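Local coordinates for 26.7 kDa salivary protein (Phlebotomus duboscqi, PDB 6MT7) that binds and sequesters cysteinyl leukotrienes and a thromboxane A2 analogue, modulating the blood feeding of female sand flies and inhibiting platelet aggregation induced by low collagen concentrations, at residues R20-A25 with R29-W34; W13-C18 with H43-C48; N7-F12 with Y164-D169; I102-F105 with D111-T114. All coordinates share one frame; numbering follows the deposited sequence.

Overall arrangement
Helix 8-21, near the N terminus, takes part in three of the four contacts. Its first turn meets the segment after helix 159-164 in interaction 3, which closes the longest loop and encloses the other three. Further along the same helix, interaction 2 ties it to helix 40-52 through a disulfide, and nested inside that loop interaction 1 folds the turn after helix 8-21 against helix 28-32. Interaction 4, between helices 94-106 and 109-115, follows in series. Interactions 1, 2 and 4 all touch the bound Triton fragment, and Trp-34 of interaction 1 packs against both Phe-15 of interaction 2 and Phe-105 of interaction 4.

Interaction 1. Residues R20-A25 with R29-W34; sequences RQSEGA and REWYRW. With TRT (fragment of triton X-100), chain C.
Apolar contact alone joins the two segments: the far corner of the Trp-31 ring, CH2, abuts the CB atoms of Ser-22 and Ala-25. CH2 of Trp-31 lies 3.5 Å from CB of Ala-25, which approaches the ring obliquely, and 3.7 Å from CB of Ser-22, which sits at the ring edge in its plane. Ala-25 and Ser-22 suit the place because their small side chains let the broad indole come close to the backbone. The type I turn from Ser-22 to Ala-25, closed by a bond from Ala-25 N to Ser-22 O, brings both CB atoms to that corner. NE1 of Trp-31 is hydrogen-bonded to OG1 of Thr-42, while Tyr-45 stacks on the ring.

In this odorant-binding (PBP/GOBP) fold, helix 28-32 follows helix 8-21, and segment 29-34 supplies part of the wall of the ligand pocket through Trp-31, Tyr-32 and Trp-34. Trp-34, with positive phi, is the C-prime residue of a Schellman motif that ends helix 28-32.

Trp-31 meets the Triton fragment through its backbone, its O 3.0 Å from C17, while Tyr-32 and Trp-34 offer ring faces: C23 lies 3.9 Å above the Tyr-32 plane and C16 over Trp-34, toward the rim.

Among charged groups, Arg-33 grips Glu-30 side-on with NE and NH2, its NH2 reaching Glu-30 OE1 at 2.8 Å, while Arg-29 NE lies over one face of the Arg-33 guanidinium.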
# COMPACT_ATOMS: atom_id res chain seq x y z
N ARG A 20 -0.36 -10.87 -1.18
CA ARG A 20 -0.04 -11.76 -0.07
C ARG A 20 -1.27 -12.03 0.79
O ARG A 20 -1.43 -13.14 1.31
CB ARG A 20 1.09 -11.17 0.75
CG ARG A 20 2.44 -11.27 0.04
CD ARG A 20 3.57 -11.22 1.02
NE ARG A 20 4.88 -11.19 0.38
CZ ARG A 20 5.60 -12.27 0.10
NH1 ARG A 20 5.13 -13.47 0.41
NH2 ARG A 20 6.80 -12.14 -0.46
N GLN A 21 -2.14 -11.04 0.95
CA GLN A 21 -3.33 -11.26 1.75
C GLN A 21 -4.35 -12.16 1.07
O GLN A 21 -5.27 -12.63 1.74
CB GLN A 21 -3.94 -9.90 2.13
CG GLN A 21 -2.95 -9.13 3.03
CD GLN A 21 -3.45 -7.80 3.56
OE1 GLN A 21 -4.56 -7.34 3.23
NE2 GLN A 21 -2.62 -7.17 4.38
N SER A 22 -4.19 -12.44 -0.22
CA SER A 22 -5.06 -13.37 -0.95
C SER A 22 -4.24 -14.42 -1.69
O SER A 22 -4.57 -14.81 -2.81
CB SER A 22 -5.97 -12.63 -1.94
OG SER A 22 -6.80 -11.68 -1.29
N GLU A 23 -3.17 -14.91 -1.07
CA GLU A 23 -2.20 -15.70 -1.82
C GLU A 23 -2.73 -17.08 -2.23
O GLU A 23 -2.15 -17.70 -3.13
CB GLU A 23 -0.92 -15.87 -1.01
CG GLU A 23 -1.12 -16.60 0.31
CD GLU A 23 0.15 -16.64 1.13
OE1 GLU A 23 1.20 -16.24 0.59
OE2 GLU A 23 0.09 -17.05 2.32
N GLY A 24 -3.79 -17.56 -1.60
CA GLY A 24 -4.42 -18.81 -1.97
C GLY A 24 -5.51 -18.70 -3.03
O GLY A 24 -6.20 -19.68 -3.31
N ALA A 25 -5.66 -17.52 -3.63
CA ALA A 25 -6.74 -17.30 -4.58
C ALA A 25 -6.52 -18.05 -5.89
O ALA A 25 -5.41 -18.10 -6.42
CB ALA A 25 -6.87 -15.81 -4.88
N ARG A 29 -2.69 -16.01 -10.52
CA ARG A 29 -1.89 -15.94 -11.74
C ARG A 29 -2.49 -14.96 -12.74
O ARG A 29 -1.75 -14.28 -13.47
CB ARG A 29 -1.77 -17.32 -12.39
CG ARG A 29 -0.74 -17.36 -13.53
CD ARG A 29 -1.37 -17.11 -14.91
NE ARG A 29 -0.35 -17.02 -15.96
CZ ARG A 29 0.44 -15.98 -16.17
NH1 ARG A 29 0.35 -14.89 -15.41
NH2 ARG A 29 1.35 -16.03 -17.15
N GLU A 30 -3.82 -14.88 -12.80
CA GLU A 30 -4.44 -13.92 -13.70
C GLU A 30 -4.11 -12.49 -13.29
O GLU A 30 -3.85 -11.64 -14.15
CB GLU A 30 -5.96 -14.12 -13.74
CG GLU A 30 -6.37 -15.45 -14.37
CD GLU A 30 -5.76 -15.68 -15.75
OE1 GLU A 30 -5.37 -16.82 -16.04
OE2 GLU A 30 -5.68 -14.72 -16.55
N TRP A 31 -4.13 -12.19 -11.99
CA TRP A 31 -3.77 -10.85 -11.55
C TRP A 31 -2.37 -10.49 -12.01
O TRP A 31 -2.12 -9.34 -12.38
CB TRP A 31 -3.87 -10.71 -10.03
CG TRP A 31 -5.14 -11.21 -9.43
CD1 TRP A 31 -6.36 -11.38 -10.06
CD2 TRP A 31 -5.33 -11.59 -8.07
NE1 TRP A 31 -7.29 -11.86 -9.15
CE2 TRP A 31 -6.68 -12.00 -7.93
CE3 TRP A 31 -4.49 -11.63 -6.95
CZ2 TRP A 31 -7.20 -12.45 -6.71
CZ3 TRP A 31 -5.01 -12.09 -5.74
CH2 TRP A 31 -6.35 -12.48 -5.63
N TYR A 32 -1.45 -11.46 -12.02
CA TYR A 32 -0.08 -11.16 -12.43
C TYR A 32 -0.02 -10.65 -13.86
O TYR A 32 0.89 -9.88 -14.20
CB TYR A 32 0.79 -12.40 -12.34
CG TYR A 32 1.44 -12.65 -10.99
CD1 TYR A 32 0.77 -12.44 -9.81
CD2 TYR A 32 2.74 -13.16 -10.93
CE1 TYR A 32 1.38 -12.71 -8.57
CE2 TYR A 32 3.35 -13.42 -9.72
CZ TYR A 32 2.67 -13.20 -8.55
OH TYR A 32 3.30 -13.47 -7.35
N ARG A 33 -0.95 -11.08 -14.72
CA ARG A 33 -0.97 -10.58 -16.09
C ARG A 33 -2.10 -9.57 -16.31
O ARG A 33 -2.60 -9.44 -17.42
CB ARG A 33 -1.04 -11.72 -17.11
CG ARG A 33 -2.18 -12.73 -16.98
CD ARG A 33 -2.03 -13.80 -18.06
NE ARG A 33 -2.90 -14.95 -17.84
CZ ARG A 33 -2.72 -16.16 -18.40
NH1 ARG A 33 -1.70 -16.39 -19.22
NH2 ARG A 33 -3.58 -17.13 -18.13
N TRP A 34 -2.48 -8.86 -15.24
CA TRP A 34 -3.38 -7.71 -15.33
C TRP A 34 -4.74 -8.13 -15.88
O TRP A 34 -5.34 -7.46 -16.72
CB TRP A 34 -2.76 -6.58 -16.15
CG TRP A 34 -1.59 -6.01 -15.41
CD1 TRP A 34 -0.31 -6.49 -15.40
CD2 TRP A 34 -1.61 -4.90 -14.52
NE1 TRP A 34 0.47 -5.72 -14.57
CE2 TRP A 34 -0.31 -4.74 -14.01
CE3 TRP A 34 -2.61 -4.02 -14.11
CZ2 TRP A 34 0.02 -3.73 -13.12
CZ3 TRP A 34 -2.28 -3.01 -13.21
CH2 TRP A 34 -0.98 -2.88 -12.73
C25 TRT C . 5.72 -10.95 -8.74
O24 TRT C . 5.25 -9.61 -8.86
C23 TRT C . 3.94 -9.51 -9.42
C22 TRT C . 3.43 -8.10 -9.14
O21 TRT C . 2.21 -7.81 -9.82
C20 TRT C . 1.86 -6.46 -9.56
C19 TRT C . 0.67 -6.07 -10.41
O18 TRT C . -0.53 -6.42 -9.73
C17 TRT C . -1.40 -7.08 -10.62
C16 TRT C . -2.55 -6.17 -11.01
O15 TRT C . -3.56 -6.16 -10.00
C12 TRT C . -4.45 -5.10 -9.96
C13 TRT C . -4.75 -4.39 -11.11
C14 TRT C . -5.65 -3.32 -11.07
C11 TRT C . -5.06 -4.75 -8.76
C10 TRT C . -5.96 -3.69 -8.72
C9 TRT C . -6.27 -2.97 -9.87
C6 TRT C . -7.24 -1.83 -9.78
C8 TRT C . -8.56 -2.35 -10.33
C7 TRT C . -7.47 -1.46 -8.31
C5 TRT C . -6.77 -0.64 -10.65
C1 TRT C . -5.59 0.28 -10.28
C2 TRT C . -4.36 -0.42 -9.71
C4 TRT C . -5.16 0.99 -11.56
C3 TRT C . -5.97 1.39 -9.31

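Interaction 2. Residues W13-C18 with H43-C48; sequences WAFRTC and HCYVKC. With TRT (fragment of triton X-100), chain C.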
# COMPACT_ATOMS: atom_id res chain seq x y z
N TRP A 13 4.07 -1.67 -3.33
CA TRP A 13 3.72 -2.20 -2.01
C TRP A 13 2.24 -2.54 -1.92
O TRP A 13 1.88 -3.58 -1.35
CB TRP A 13 4.10 -1.20 -0.91
CG TRP A 13 3.68 -1.69 0.44
CD1 TRP A 13 4.33 -2.60 1.23
CD2 TRP A 13 2.48 -1.34 1.14
NE1 TRP A 13 3.61 -2.83 2.38
CE2 TRP A 13 2.47 -2.07 2.35
CE3 TRP A 13 1.41 -0.48 0.86
CZ2 TRP A 13 1.44 -1.96 3.27
CZ3 TRP A 13 0.39 -0.37 1.78
CH2 TRP A 13 0.41 -1.11 2.98
N ALA A 14 1.38 -1.70 -2.48
CA ALA A 14 -0.06 -1.97 -2.44
C ALA A 14 -0.41 -3.26 -3.18
O ALA A 14 -1.14 -4.11 -2.66
CB ALA A 14 -0.84 -0.78 -3.01
N PHE A 15 0.10 -3.42 -4.41
CA PHE A 15 -0.17 -4.65 -5.16
C PHE A 15 0.33 -5.87 -4.40
O PHE A 15 -0.38 -6.86 -4.22
CB PHE A 15 0.49 -4.61 -6.53
CG PHE A 15 -0.08 -3.59 -7.47
CD1 PHE A 15 -1.43 -3.61 -7.82
CD2 PHE A 15 0.74 -2.62 -8.02
CE1 PHE A 15 -1.94 -2.67 -8.71
CE2 PHE A 15 0.24 -1.68 -8.90
CZ PHE A 15 -1.10 -1.69 -9.24
N ARG A 16 1.58 -5.82 -3.96
CA ARG A 16 2.20 -7.01 -3.38
C ARG A 16 1.56 -7.37 -2.05
O ARG A 16 1.30 -8.55 -1.77
CB ARG A 16 3.70 -6.79 -3.23
CG ARG A 16 4.44 -6.62 -4.57
CD ARG A 16 4.62 -7.97 -5.29
NE ARG A 16 5.40 -8.90 -4.48
CZ ARG A 16 5.02 -10.15 -4.20
NH1 ARG A 16 3.87 -10.61 -4.68
NH2 ARG A 16 5.79 -10.94 -3.45
N THR A 17 1.29 -6.37 -1.21
CA THR A 17 0.66 -6.65 0.08
C THR A 17 -0.70 -7.29 -0.11
O THR A 17 -1.04 -8.28 0.57
CB THR A 17 0.56 -5.36 0.89
OG1 THR A 17 1.89 -4.90 1.18
CG2 THR A 17 -0.22 -5.55 2.20
N CYS A 18 -1.50 -6.76 -1.04
CA CYS A 18 -2.81 -7.34 -1.28
C CYS A 18 -2.73 -8.73 -1.88
O CYS A 18 -3.59 -9.58 -1.60
CB CYS A 18 -3.61 -6.39 -2.17
SG CYS A 18 -3.99 -4.90 -1.22
N HIS A 43 -12.62 -9.82 -6.30
CA HIS A 43 -13.33 -8.65 -5.79
C HIS A 43 -12.61 -8.08 -4.58
O HIS A 43 -12.39 -6.87 -4.50
CB HIS A 43 -14.77 -9.00 -5.38
CG HIS A 43 -15.59 -9.61 -6.48
ND1 HIS A 43 -16.77 -10.28 -6.23
CD2 HIS A 43 -15.41 -9.65 -7.82
CE1 HIS A 43 -17.28 -10.71 -7.38
NE2 HIS A 43 -16.47 -10.34 -8.36
N CYS A 44 -12.25 -8.93 -3.62
CA CYS A 44 -11.66 -8.39 -2.40
C CYS A 44 -10.21 -7.98 -2.60
O CYS A 44 -9.74 -7.05 -1.94
CB CYS A 44 -11.79 -9.40 -1.26
SG CYS A 44 -13.52 -9.47 -0.68
N TYR A 45 -9.51 -8.62 -3.54
CA TYR A 45 -8.18 -8.15 -3.92
C TYR A 45 -8.24 -6.73 -4.49
O TYR A 45 -7.40 -5.88 -4.16
CB TYR A 45 -7.58 -9.13 -4.94
CG TYR A 45 -6.31 -8.64 -5.60
CD1 TYR A 45 -5.15 -8.46 -4.85
CD2 TYR A 45 -6.26 -8.40 -6.96
CE1 TYR A 45 -3.97 -8.01 -5.45
CE2 TYR A 45 -5.09 -7.95 -7.57
CZ TYR A 45 -3.95 -7.77 -6.82
OH TYR A 45 -2.80 -7.32 -7.43
N VAL A 46 -9.25 -6.46 -5.33
CA VAL A 46 -9.40 -5.15 -5.94
C VAL A 46 -9.71 -4.09 -4.88
O VAL A 46 -9.10 -3.01 -4.86
CB VAL A 46 -10.48 -5.20 -7.04
CG1 VAL A 46 -10.96 -3.79 -7.42
CG2 VAL A 46 -9.92 -5.95 -8.29
N LYS A 47 -10.64 -4.39 -3.98
CA LYS A 47 -10.90 -3.46 -2.88
C LYS A 47 -9.64 -3.20 -2.06
O LYS A 47 -9.35 -2.05 -1.71
CB LYS A 47 -11.99 -4.01 -1.96
CG LYS A 47 -12.27 -3.09 -0.80
CD LYS A 47 -13.40 -3.60 0.09
CE LYS A 47 -13.68 -2.63 1.23
NZ LYS A 47 -14.62 -3.22 2.24
N CYS A 48 -8.89 -4.26 -1.75
CA CYS A 48 -7.66 -4.12 -0.98
C CYS A 48 -6.69 -3.17 -1.66
O CYS A 48 -6.07 -2.33 -0.99
CB CYS A 48 -7.01 -5.50 -0.79
SG CYS A 48 -5.41 -5.56 0.13
C25 TRT C . 5.72 -10.95 -8.74
O24 TRT C . 5.25 -9.61 -8.86
C23 TRT C . 3.94 -9.51 -9.42
C22 TRT C . 3.43 -8.10 -9.14
O21 TRT C . 2.21 -7.81 -9.82
C20 TRT C . 1.86 -6.46 -9.56
C19 TRT C . 0.67 -6.07 -10.41
O18 TRT C . -0.53 -6.42 -9.73
C17 TRT C . -1.40 -7.08 -10.62
C16 TRT C . -2.55 -6.17 -11.01
O15 TRT C . -3.56 -6.16 -10.00
C12 TRT C . -4.45 -5.10 -9.96
C13 TRT C . -4.75 -4.39 -11.11
C14 TRT C . -5.65 -3.32 -11.07
C11 TRT C . -5.06 -4.75 -8.76
C10 TRT C . -5.96 -3.69 -8.72
C9 TRT C . -6.27 -2.97 -9.87
C6 TRT C . -7.24 -1.83 -9.78
C8 TRT C . -8.56 -2.35 -10.33
C7 TRT C . -7.47 -1.46 -8.31
C5 TRT C . -6.77 -0.64 -10.65
C1 TRT C . -5.59 0.28 -10.28
C2 TRT C . -4.36 -0.42 -9.71
C4 TRT C . -5.16 0.99 -11.56
C3 TRT C . -5.97 1.39 -9.31
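The covalent link comes first: SG of Cys-18 is bonded to SG of Cys-48 at 2.1 Å, with a disulfide torsion of -83°, near the value such bonds prefer. The two sulfurs start from different rotamers, SG of Cys-18 lying beside its backbone N and SG of Cys-48 anti to its own (chi1 178°), and they meet between helices whose segment axes come within 9.6 Å and run roughly antiparallel, at 146°.

Packing lies beside the bridge. CB of Cys-18 meets the Tyr-45 ring obliquely, 3.7 Å from CE1 of Tyr-45, while the carbonyl O of Phe-15 lies near the ring plane at its edge, 4.0 Å from the same CE1. The Phe-15 ring meets the Tyr-45 hydroxyl obliquely and offers a face to the Triton fragment, whose C19 lies 3.9 Å above it, toward the rim. The flat, apolar phenyl suits this wall, where it meets both the ether chain and the alkyl group (Phe-15 CE1 to C2 3.5 Å).

Polar contact is made with the ligand: Tyr-45 OH donates to ether O15 of the fragment at 2.9 Å. The same hydroxyl is hydrogen-bonded to Gln-19 NE2, which also bonds the fragment.

Phe-15, then, supplies hydrocarbon and Tyr-45 a hydroxyl, a mixture suited to amphipathic lipids and consistent with the thromboxane A2 site inferred for Tyr-45 by similarity, while the disulfide fixes the spacing of the helices that carry them.

Interaction 3. Residues N7-F12 with Y164-D169; sequences NADQTF and YYRLVD
Arg-166 and Asp-9 meet at an angle: their guanidinium and carboxylate planes are turned 39° apart, and one nitrogen makes the salt bridge. NH2 of Arg-166 donates to OD2 of Asp-9 at 2.8 Å; the oxygen is at the guanidinium edge, close to its plane, whereas the nitrogen stands well above the carboxylate plane. Asp-9 suits the site because its short side chain, with CG anti to the backbone N (chi1 175°), holds the charge close to the first turn of helix 8-21.

Tyr-164 crosses Asp-9 at about a right angle, and its CE1 comes within 3.7 Å of the same OD2. Gln-10 also lies crosswise to Arg-166, its CG 4.2 Å from NH2 of Arg-166. Asn-7 and Gln-10 form the capping box of helix 8-21: OD1 of Asn-7 accepts from Gln-10 N at 2.7 Å, and OE1 of Gln-10 accepts from Asn-7 N in return.

The guanidinium of Arg-166 is braced from its own side, since NH1 of Arg-166 donates to Tyr-164 O at 3.1 Å, nearly in the guanidinium plane. Arg-166, with positive phi, ends helix 159-164 in a Schellman motif. The hydroxyl of Tyr-231 at the C terminus bonds both Asp-9 OD1 and Arg-166 NH1.

In this buried setting the paired charges probably offset each other's cost of burial, and they join the N-terminal helix to the C-terminal half of the chain.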
# COMPACT_ATOMS: atom_id res chain seq x y z
N ASN A 7 3.93 6.95 -5.53
CA ASN A 7 5.14 6.68 -6.29
C ASN A 7 5.22 5.18 -6.60
O ASN A 7 4.36 4.39 -6.20
CB ASN A 7 6.38 7.23 -5.56
CG ASN A 7 6.70 6.50 -4.27
OD1 ASN A 7 6.54 5.28 -4.17
ND2 ASN A 7 7.19 7.24 -3.27
N ALA A 8 6.27 4.77 -7.32
CA ALA A 8 6.33 3.39 -7.81
C ALA A 8 6.58 2.39 -6.69
O ALA A 8 6.23 1.21 -6.82
CB ALA A 8 7.42 3.25 -8.87
N ASP A 9 7.23 2.81 -5.61
CA ASP A 9 7.37 1.93 -4.44
C ASP A 9 6.03 1.79 -3.72
O ASP A 9 5.68 0.70 -3.25
CB ASP A 9 8.43 2.50 -3.50
CG ASP A 9 8.54 1.70 -2.20
OD1 ASP A 9 9.00 0.55 -2.26
OD2 ASP A 9 8.17 2.24 -1.13
N GLN A 10 5.29 2.89 -3.64
CA GLN A 10 4.02 2.86 -2.92
C GLN A 10 2.97 2.06 -3.67
O GLN A 10 2.12 1.40 -3.06
CB GLN A 10 3.54 4.29 -2.68
CG GLN A 10 4.42 5.04 -1.67
CD GLN A 10 4.16 6.54 -1.67
OE1 GLN A 10 3.77 7.13 -2.69
NE2 GLN A 10 4.37 7.16 -0.52
N THR A 11 2.98 2.13 -5.01
CA THR A 11 2.04 1.31 -5.77
C THR A 11 2.46 -0.15 -5.71
O THR A 11 1.62 -1.03 -5.52
CB THR A 11 1.93 1.79 -7.22
OG1 THR A 11 3.21 1.67 -7.86
CG2 THR A 11 1.47 3.26 -7.28
N PHE A 12 3.76 -0.42 -5.86
CA PHE A 12 4.25 -1.79 -5.76
C PHE A 12 3.87 -2.42 -4.43
O PHE A 12 3.39 -3.56 -4.37
CB PHE A 12 5.77 -1.80 -5.95
CG PHE A 12 6.37 -3.16 -6.12
CD1 PHE A 12 5.88 -4.05 -7.06
CD2 PHE A 12 7.47 -3.54 -5.35
CE1 PHE A 12 6.46 -5.31 -7.22
CE2 PHE A 12 8.05 -4.78 -5.51
CZ PHE A 12 7.55 -5.67 -6.44
N TYR A 164 8.72 1.45 6.07
CA TYR A 164 8.66 0.46 5.00
C TYR A 164 7.81 -0.74 5.37
O TYR A 164 7.26 -1.41 4.48
CB TYR A 164 10.08 0.04 4.60
CG TYR A 164 10.67 1.07 3.67
CD1 TYR A 164 10.28 1.14 2.34
CD2 TYR A 164 11.57 2.01 4.14
CE1 TYR A 164 10.80 2.10 1.49
CE2 TYR A 164 12.09 2.98 3.30
CZ TYR A 164 11.71 3.02 1.97
OH TYR A 164 12.23 3.99 1.14
N TYR A 165 7.66 -1.04 6.66
CA TYR A 165 6.66 -2.01 7.10
C TYR A 165 5.24 -1.45 7.02
O TYR A 165 4.29 -2.20 7.25
CB TYR A 165 6.92 -2.46 8.53
CG TYR A 165 8.20 -3.21 8.75
CD1 TYR A 165 8.71 -4.07 7.79
CD2 TYR A 165 8.90 -3.06 9.94
CE1 TYR A 165 9.91 -4.77 8.02
CE2 TYR A 165 10.09 -3.74 10.18
CZ TYR A 165 10.58 -4.59 9.22
OH TYR A 165 11.77 -5.26 9.48
N ARG A 166 5.09 -0.16 6.70
CA ARG A 166 3.80 0.52 6.66
C ARG A 166 3.07 0.42 8.00
O ARG A 166 1.85 0.23 8.06
CB ARG A 166 2.92 0.01 5.51
CG ARG A 166 3.13 0.82 4.21
CD ARG A 166 4.50 0.52 3.60
NE ARG A 166 4.73 1.25 2.34
CZ ARG A 166 5.80 1.06 1.56
NH1 ARG A 166 6.74 0.18 1.89
NH2 ARG A 166 5.92 1.75 0.43
N LEU A 167 3.83 0.58 9.08
CA LEU A 167 3.22 0.88 10.37
C LEU A 167 2.85 2.35 10.46
O LEU A 167 1.85 2.69 11.11
CB LEU A 167 4.16 0.49 11.51
CG LEU A 167 4.68 -0.95 11.45
CD1 LEU A 167 5.63 -1.24 12.60
CD2 LEU A 167 3.52 -1.92 11.44
N VAL A 168 3.64 3.22 9.83
CA VAL A 168 3.41 4.66 9.76
C VAL A 168 3.62 5.10 8.32
O VAL A 168 4.29 4.43 7.54
CB VAL A 168 4.33 5.47 10.70
CG1 VAL A 168 4.08 5.12 12.17
CG2 VAL A 168 5.82 5.29 10.32
N ASP A 169 3.05 6.26 7.98
CA ASP A 169 3.25 6.85 6.66
C ASP A 169 4.41 7.86 6.72
O ASP A 169 5.16 7.92 7.69
CB ASP A 169 1.94 7.46 6.14
CG ASP A 169 1.42 8.61 7.01
OD1 ASP A 169 2.19 9.21 7.80
OD2 ASP A 169 0.21 8.91 6.90

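Interaction 4. Residues I102-F105 with D111-T114; sequences INFF and DLRT. With TRT (fragment of triton X-100), chain C.
The rings of Phe-104 and Phe-105 are each met obliquely by a methyl of Leu-112, neither squarely over a face nor at an edge. CD2 of Leu-112 comes within 3.8 Å of CE2 of Phe-104, and CD1 of Leu-112 lies 4.0 Å from CD1 of Phe-105. The Phe-105 ring has a second oblique neighbour in the Triton fragment, whose aromatic carbon C14 is 3.5 Å from CE1 of Phe-105. Both phenylalanines place CG anti to the backbone N (chi1 173° in each), and the helical step between them sends the rings different ways, Phe-104 towards helices 65-74 and 83-86 and Phe-105 towards the ligand.

Leu-112 fits the space between them because it is branched. Its CD1 also nestles against the backbone of helix 94-106, 3.6 Å from CA of Phe-105 and 3.8 Å from O of Phe-104, while CD2 touches C4, one of the methyls of the ligand's tert-butyl end, at 3.6 Å.

Two consecutive helices meet at a corner: a short connection leads from helix 94-106 into helix 109-115, and the leucine on the second helix packs back on the first. The corner forms the hydrophobic end of the pocket in this PBP/GOBP-family protein, receiving the branched alkyl group and phenyl ring of the Triton fragment.

Beyond the two segments, Phe-72 of helix 65-74 touches both Phe-104 and Leu-112, and Ile-83 and Ile-86 also pack on Phe-104. Arg-113 makes a cation-pi contact with Trp-34, a residue of the ligand pocket, and its NE is hydrogen-bonded to Gly-118 O.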
# COMPACT_ATOMS: atom_id res chain seq x y z
N ILE A 102 -14.61 -2.31 -12.51
CA ILE A 102 -14.02 -3.31 -13.39
C ILE A 102 -14.01 -2.83 -14.84
O ILE A 102 -13.04 -3.04 -15.57
CB ILE A 102 -14.72 -4.68 -13.23
CG1 ILE A 102 -14.03 -5.77 -14.06
CG2 ILE A 102 -16.20 -4.58 -13.59
CD1 ILE A 102 -12.50 -5.87 -13.87
N ASN A 103 -15.07 -2.14 -15.29
CA ASN A 103 -15.06 -1.62 -16.66
C ASN A 103 -14.04 -0.49 -16.81
O ASN A 103 -13.39 -0.37 -17.85
CB ASN A 103 -16.45 -1.12 -17.07
CG ASN A 103 -17.37 -2.25 -17.45
OD1 ASN A 103 -16.92 -3.31 -17.87
ND2 ASN A 103 -18.67 -2.01 -17.33
N PHE A 104 -13.92 0.36 -15.78
CA PHE A 104 -12.88 1.38 -15.79
C PHE A 104 -11.51 0.75 -15.95
O PHE A 104 -10.68 1.23 -16.73
CB PHE A 104 -12.99 2.18 -14.49
CG PHE A 104 -11.88 3.17 -14.27
CD1 PHE A 104 -11.86 4.37 -14.96
CD2 PHE A 104 -10.89 2.92 -13.35
CE1 PHE A 104 -10.86 5.29 -14.73
CE2 PHE A 104 -9.88 3.83 -13.12
CZ PHE A 104 -9.86 5.01 -13.81
N PHE A 105 -11.26 -0.35 -15.24
CA PHE A 105 -10.00 -1.07 -15.41
C PHE A 105 -9.88 -1.67 -16.80
O PHE A 105 -8.91 -1.41 -17.53
CB PHE A 105 -9.88 -2.18 -14.36
CG PHE A 105 -8.69 -3.05 -14.58
CD1 PHE A 105 -7.42 -2.60 -14.23
CD2 PHE A 105 -8.82 -4.28 -15.20
CE1 PHE A 105 -6.30 -3.38 -14.47
CE2 PHE A 105 -7.71 -5.08 -15.44
CZ PHE A 105 -6.45 -4.62 -15.07
N ASP A 111 -3.18 2.50 -19.91
CA ASP A 111 -3.04 3.82 -19.30
C ASP A 111 -3.00 3.72 -17.78
O ASP A 111 -2.29 4.49 -17.12
CB ASP A 111 -4.20 4.73 -19.70
CG ASP A 111 -4.02 5.34 -21.08
OD1 ASP A 111 -2.90 5.32 -21.63
OD2 ASP A 111 -5.02 5.85 -21.61
N LEU A 112 -3.77 2.80 -17.20
CA LEU A 112 -3.71 2.61 -15.76
C LEU A 112 -2.36 2.04 -15.34
O LEU A 112 -1.80 2.46 -14.32
CB LEU A 112 -4.84 1.69 -15.30
CG LEU A 112 -6.20 2.39 -15.24
CD1 LEU A 112 -7.30 1.34 -15.08
CD2 LEU A 112 -6.22 3.38 -14.08
N ARG A 113 -1.82 1.09 -16.11
CA ARG A 113 -0.48 0.59 -15.80
C ARG A 113 0.55 1.71 -15.89
O ARG A 113 1.47 1.79 -15.06
CB ARG A 113 -0.13 -0.58 -16.72
CG ARG A 113 -1.02 -1.79 -16.45
CD ARG A 113 -0.65 -2.98 -17.34
NE ARG A 113 0.71 -3.42 -17.07
CZ ARG A 113 1.32 -4.40 -17.73
NH1 ARG A 113 0.67 -5.03 -18.70
NH2 ARG A 113 2.56 -4.74 -17.43
N THR A 114 0.41 2.60 -16.88
CA THR A 114 1.32 3.74 -16.97
C THR A 114 1.20 4.63 -15.73
O THR A 114 2.21 5.00 -15.12
CB THR A 114 1.04 4.56 -18.23
OG1 THR A 114 1.22 3.75 -19.40
CG2 THR A 114 1.98 5.76 -18.29
C25 TRT C . 5.72 -10.95 -8.74
O24 TRT C . 5.25 -9.61 -8.86
C23 TRT C . 3.94 -9.51 -9.42
C22 TRT C . 3.43 -8.10 -9.14
O21 TRT C . 2.21 -7.81 -9.82
C20 TRT C . 1.86 -6.46 -9.56
C19 TRT C . 0.67 -6.07 -10.41
O18 TRT C . -0.53 -6.42 -9.73
C17 TRT C . -1.40 -7.08 -10.62
C16 TRT C . -2.55 -6.17 -11.01
O15 TRT C . -3.56 -6.16 -10.00
C12 TRT C . -4.45 -5.10 -9.96
C13 TRT C . -4.75 -4.39 -11.11
C14 TRT C . -5.65 -3.32 -11.07
C11 TRT C . -5.06 -4.75 -8.76
C10 TRT C . -5.96 -3.69 -8.72
C9 TRT C . -6.27 -2.97 -9.87
C6 TRT C . -7.24 -1.83 -9.78
C8 TRT C . -8.56 -2.35 -10.33
C7 TRT C . -7.47 -1.46 -8.31
C5 TRT C . -6.77 -0.64 -10.65
C1 TRT C . -5.59 0.28 -10.28
C2 TRT C . -4.36 -0.42 -9.71
C4 TRT C . -5.16 0.99 -11.56
C3 TRT C . -5.97 1.39 -9.31